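Local structure of glutathione S-transferase-3 (Necator americanus, 3W8S) at residues P52-V56 with I67-V71; E123-P127 with T171-F175. The protein binds glutathione and probably catalyses its conjugation to electrophilic substrates with release of a halide, as a sigma-class glutathione transferase. All coordinates share one frame; numbering follows the deposited sequence.

Followed from the N terminus, the chain first builds a four-stranded thioredoxin-like sheet, and interaction 1 closes a short local loop there: strand 53-56 turns back through strand 59-62, and helix 64-75 then lies against strand 53-56, with ten residues between the two segments. Interaction 2 opens later, in the all-helical C-terminal part, where it closes a longer excursion that runs on along helix 117-143, through helix 155-170 and into the loop after it. The two are in series, neither nested nor crossed. Their centres are about 31 Å apart, on opposite sides of the chain's centre, and each ties together parts of its own domain.

Interaction 1: P52-V56 with I67-V71; sequences PVLEV and IARFV
Strand 53-56 runs over helix 67-71 with their axes 9.9 Å apart at closest approach and their N-to-C directions 35° from each other, near enough to parallel for P52, just before the strand, and L54 and V56 within it to meet the helix in turn. L54 is the middle one. L54 CB sits 3.7 Å from I67 CG2, while the leucine CG, held anti to the backbone N (chi1 -175°), carries CD2 on to the side chains of F70 and V71, one turn further along the helix: L54 CD2 lies 3.8 Å from V71 CG2 and 3.9 Å from F70 CD2. The leucine and the phenylalanine cross at about a right angle. At one end of the row, I67 extends CD1 to the backbone carbonyl O of P52 at 3.5 Å, with the proline ring a little farther off. At the other end V56 and F70 approach from opposite directions, V56 CG2 coming within 3.7 Å of F70 CE2. Apart from the I67 methyl against the P52 carbonyl, the packing is apolar, and all the touching residues are buried. Helix 16-25 adds F22 against L54 and V71, and A86 of the second subunit packs on F70. A cis-proline leading into a strand that a following helix packs against is characteristic of the thioredoxin fold, here the N-terminal domain of a glutathione transferase, where P52 touches the bound glutathione and lines its pocket.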
# COMPACT_ATOMS: atom_id res chain seq x y z
N PRO A 52 5.61 -1.12 12.24
CA PRO A 52 5.50 -2.36 13.05
C PRO A 52 6.06 -3.61 12.35
O PRO A 52 6.14 -3.66 11.10
CB PRO A 52 3.95 -2.57 13.22
CG PRO A 52 3.38 -1.86 12.00
CD PRO A 52 4.29 -0.64 11.77
N VAL A 53 6.37 -4.62 13.17
CA VAL A 53 6.75 -5.94 12.66
C VAL A 53 5.93 -6.99 13.44
O VAL A 53 5.84 -6.96 14.66
CB VAL A 53 8.25 -6.23 12.84
CG1 VAL A 53 8.59 -7.72 12.51
CG2 VAL A 53 9.07 -5.31 11.93
N LEU A 54 5.37 -7.96 12.70
CA LEU A 54 4.69 -9.06 13.33
C LEU A 54 5.64 -10.27 13.28
O LEU A 54 6.26 -10.53 12.26
CB LEU A 54 3.38 -9.42 12.57
CG LEU A 54 2.49 -10.51 13.22
CD1 LEU A 54 1.74 -9.91 14.38
CD2 LEU A 54 1.42 -11.06 12.22
N GLU A 55 5.72 -11.01 14.38
CA GLU A 55 6.43 -12.27 14.36
C GLU A 55 5.41 -13.44 14.55
O GLU A 55 4.58 -13.39 15.44
CB GLU A 55 7.53 -12.23 15.48
CG GLU A 55 8.57 -13.29 15.25
CD GLU A 55 9.70 -13.14 16.26
OE1 GLU A 55 10.24 -12.02 16.40
OE2 GLU A 55 9.98 -14.12 16.94
N VAL A 56 5.39 -14.38 13.61
CA VAL A 56 4.34 -15.42 13.57
C VAL A 56 5.14 -16.73 13.72
O VAL A 56 5.89 -17.07 12.80
CB VAL A 56 3.64 -15.52 12.17
CG1 VAL A 56 2.53 -16.60 12.19
CG2 VAL A 56 3.07 -14.19 11.77
N ILE A 67 0.75 -6.76 7.22
CA ILE A 67 0.43 -7.43 8.52
C ILE A 67 -1.08 -7.40 8.81
O ILE A 67 -1.66 -8.40 9.17
CB ILE A 67 1.15 -6.74 9.71
CG1 ILE A 67 2.70 -6.89 9.61
CG2 ILE A 67 0.70 -7.35 11.05
CD1 ILE A 67 3.44 -5.74 10.37
N ALA A 68 -1.71 -6.23 8.66
CA ALA A 68 -3.15 -6.14 8.96
C ALA A 68 -3.89 -7.12 8.05
O ALA A 68 -4.79 -7.85 8.50
CB ALA A 68 -3.68 -4.73 8.77
N ARG A 69 -3.52 -7.12 6.77
CA ARG A 69 -4.17 -8.02 5.82
C ARG A 69 -3.96 -9.50 6.20
O ARG A 69 -4.90 -10.29 6.16
CB ARG A 69 -3.75 -7.78 4.30
CG ARG A 69 -4.52 -8.68 3.33
CD ARG A 69 -4.07 -8.49 1.88
NE ARG A 69 -4.20 -7.06 1.61
CZ ARG A 69 -3.23 -6.17 1.56
NH1 ARG A 69 -1.92 -6.48 1.70
NH2 ARG A 69 -3.61 -4.94 1.40
N PHE A 70 -2.74 -9.86 6.50
CA PHE A 70 -2.41 -11.21 6.91
C PHE A 70 -3.30 -11.67 8.11
O PHE A 70 -3.91 -12.76 8.04
CB PHE A 70 -0.94 -11.30 7.34
CG PHE A 70 -0.55 -12.68 7.87
CD1 PHE A 70 -0.40 -13.76 6.99
CD2 PHE A 70 -0.31 -12.89 9.23
CE1 PHE A 70 -0.06 -15.05 7.47
CE2 PHE A 70 0.01 -14.17 9.72
CZ PHE A 70 0.15 -15.26 8.83
N VAL A 71 -3.35 -10.86 9.18
CA VAL A 71 -4.14 -11.17 10.40
C VAL A 71 -5.65 -11.14 10.07
O VAL A 71 -6.42 -12.07 10.51
CB VAL A 71 -3.75 -10.17 11.53
CG1 VAL A 71 -4.57 -10.37 12.78
CG2 VAL A 71 -2.30 -10.54 11.99

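Interaction 2: E123-P127 with T171-F175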
# COMPACT_ATOMS: atom_id res chain seq x y z
N GLU A 123 -5.89 24.25 5.41
CA GLU A 123 -5.46 24.14 4.02
C GLU A 123 -5.09 22.75 3.59
O GLU A 123 -5.13 22.45 2.43
CB GLU A 123 -4.24 25.03 3.74
CG GLU A 123 -4.53 26.49 3.95
CD GLU A 123 -3.40 27.43 3.50
OE1 GLU A 123 -2.38 27.00 2.91
OE2 GLU A 123 -3.59 28.64 3.70
N VAL A 124 -4.62 21.93 4.51
CA VAL A 124 -4.13 20.60 4.13
C VAL A 124 -5.08 19.51 4.69
O VAL A 124 -5.62 18.70 3.93
CB VAL A 124 -2.67 20.33 4.59
CG1 VAL A 124 -2.24 18.87 4.27
CG2 VAL A 124 -1.70 21.29 3.87
N PHE A 125 -5.29 19.49 5.99
CA PHE A 125 -6.02 18.41 6.56
C PHE A 125 -7.51 18.35 6.13
O PHE A 125 -8.03 17.32 5.64
CB PHE A 125 -5.91 18.44 8.09
CG PHE A 125 -6.67 17.31 8.73
CD1 PHE A 125 -6.23 15.97 8.60
CD2 PHE A 125 -7.84 17.54 9.40
CE1 PHE A 125 -6.93 14.88 9.15
CE2 PHE A 125 -8.57 16.44 9.95
CZ PHE A 125 -8.10 15.10 9.82
N LEU A 126 -8.24 19.43 6.39
CA LEU A 126 -9.67 19.37 6.12
C LEU A 126 -10.03 19.21 4.60
O LEU A 126 -10.90 18.43 4.28
CB LEU A 126 -10.40 20.60 6.74
CG LEU A 126 -10.55 20.44 8.29
CD1 LEU A 126 -10.88 21.79 9.03
CD2 LEU A 126 -11.49 19.29 8.68
N PRO A 127 -9.33 19.92 3.68
CA PRO A 127 -9.54 19.64 2.23
C PRO A 127 -9.19 18.19 1.86
O PRO A 127 -9.88 17.63 1.04
CB PRO A 127 -8.56 20.64 1.51
CG PRO A 127 -8.50 21.82 2.55
CD PRO A 127 -8.42 21.05 3.90
N THR A 171 -10.15 18.12 16.13
CA THR A 171 -10.71 18.78 14.93
C THR A 171 -12.21 18.63 15.04
O THR A 171 -12.80 17.66 14.48
CB THR A 171 -10.17 18.17 13.61
OG1 THR A 171 -8.75 18.21 13.64
CG2 THR A 171 -10.66 19.00 12.32
N PRO A 172 -12.88 19.60 15.71
CA PRO A 172 -14.29 19.42 16.07
C PRO A 172 -15.22 19.33 14.84
O PRO A 172 -16.29 18.75 14.91
CB PRO A 172 -14.63 20.68 16.90
CG PRO A 172 -13.30 21.36 17.21
CD PRO A 172 -12.39 20.96 16.06
N THR A 173 -14.82 19.93 13.73
CA THR A 173 -15.73 20.02 12.61
C THR A 173 -15.50 18.85 11.65
O THR A 173 -15.99 18.85 10.52
CB THR A 173 -15.44 21.33 11.88
OG1 THR A 173 -14.08 21.29 11.43
CG2 THR A 173 -15.64 22.55 12.86
N ILE A 174 -14.74 17.82 12.09
CA ILE A 174 -14.28 16.83 11.09
C ILE A 174 -15.48 16.11 10.43
O ILE A 174 -15.43 15.77 9.24
CB ILE A 174 -13.30 15.78 11.69
CG1 ILE A 174 -12.61 15.09 10.52
CG2 ILE A 174 -14.06 14.81 12.61
CD1 ILE A 174 -11.59 14.10 10.97
N PHE A 175 -16.58 15.88 11.18
CA PHE A 175 -17.80 15.27 10.59
C PHE A 175 -18.77 16.23 9.90
O PHE A 175 -19.78 15.77 9.33
CB PHE A 175 -18.57 14.47 11.64
CG PHE A 175 -17.78 13.35 12.25
CD1 PHE A 175 -17.29 12.32 11.45
CD2 PHE A 175 -17.51 13.35 13.64
CE1 PHE A 175 -16.51 11.31 11.99
CE2 PHE A 175 -16.75 12.34 14.19
CZ PHE A 175 -16.24 11.32 13.37
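L126 and T171 reach toward each other tip to tip, the leucine CD2 meeting the threonine CG2 at 3.7 Å. The other leucine branch diverges to the flank, where L126 CD1 stands 4.0 Å from T173 OG1 and the two side chains cross at about a right angle. Beside this pair the ring of F125 presents its edge: I174 CD1 lies near the ring plane, 3.8 Å from F125 CZ, and T171 CG2 comes to the same rim, 4.1 Å from F125 CE2. The methyl of T171 is thus shared by both helix residues. I174 gets there by extension, with CG1 anti to the backbone N (chi1 -164°) and CD1 continuing the line (chi2 177°). A type I beta turn from T171 to I174, closed by I174 N to T171 O at 3.1 Å, brings the three loop side chains to the helix. The contact belongs to the all-helical C-terminal domain of the glutathione transferase fold, where the loop between helices 155-170 and 179-189 packs on helix 117-143. That helix is irregular here, with a wider pi-type turn at 123-125 and a kink at P127, whose N makes no bond to the preceding turn. Farther out, F125 stacks with F105 and meets F167 edge-to-face. R129 bridges the segments by hydrogen bonds, NH2 to the carbonyl O of L126 and NH1 to that of I174.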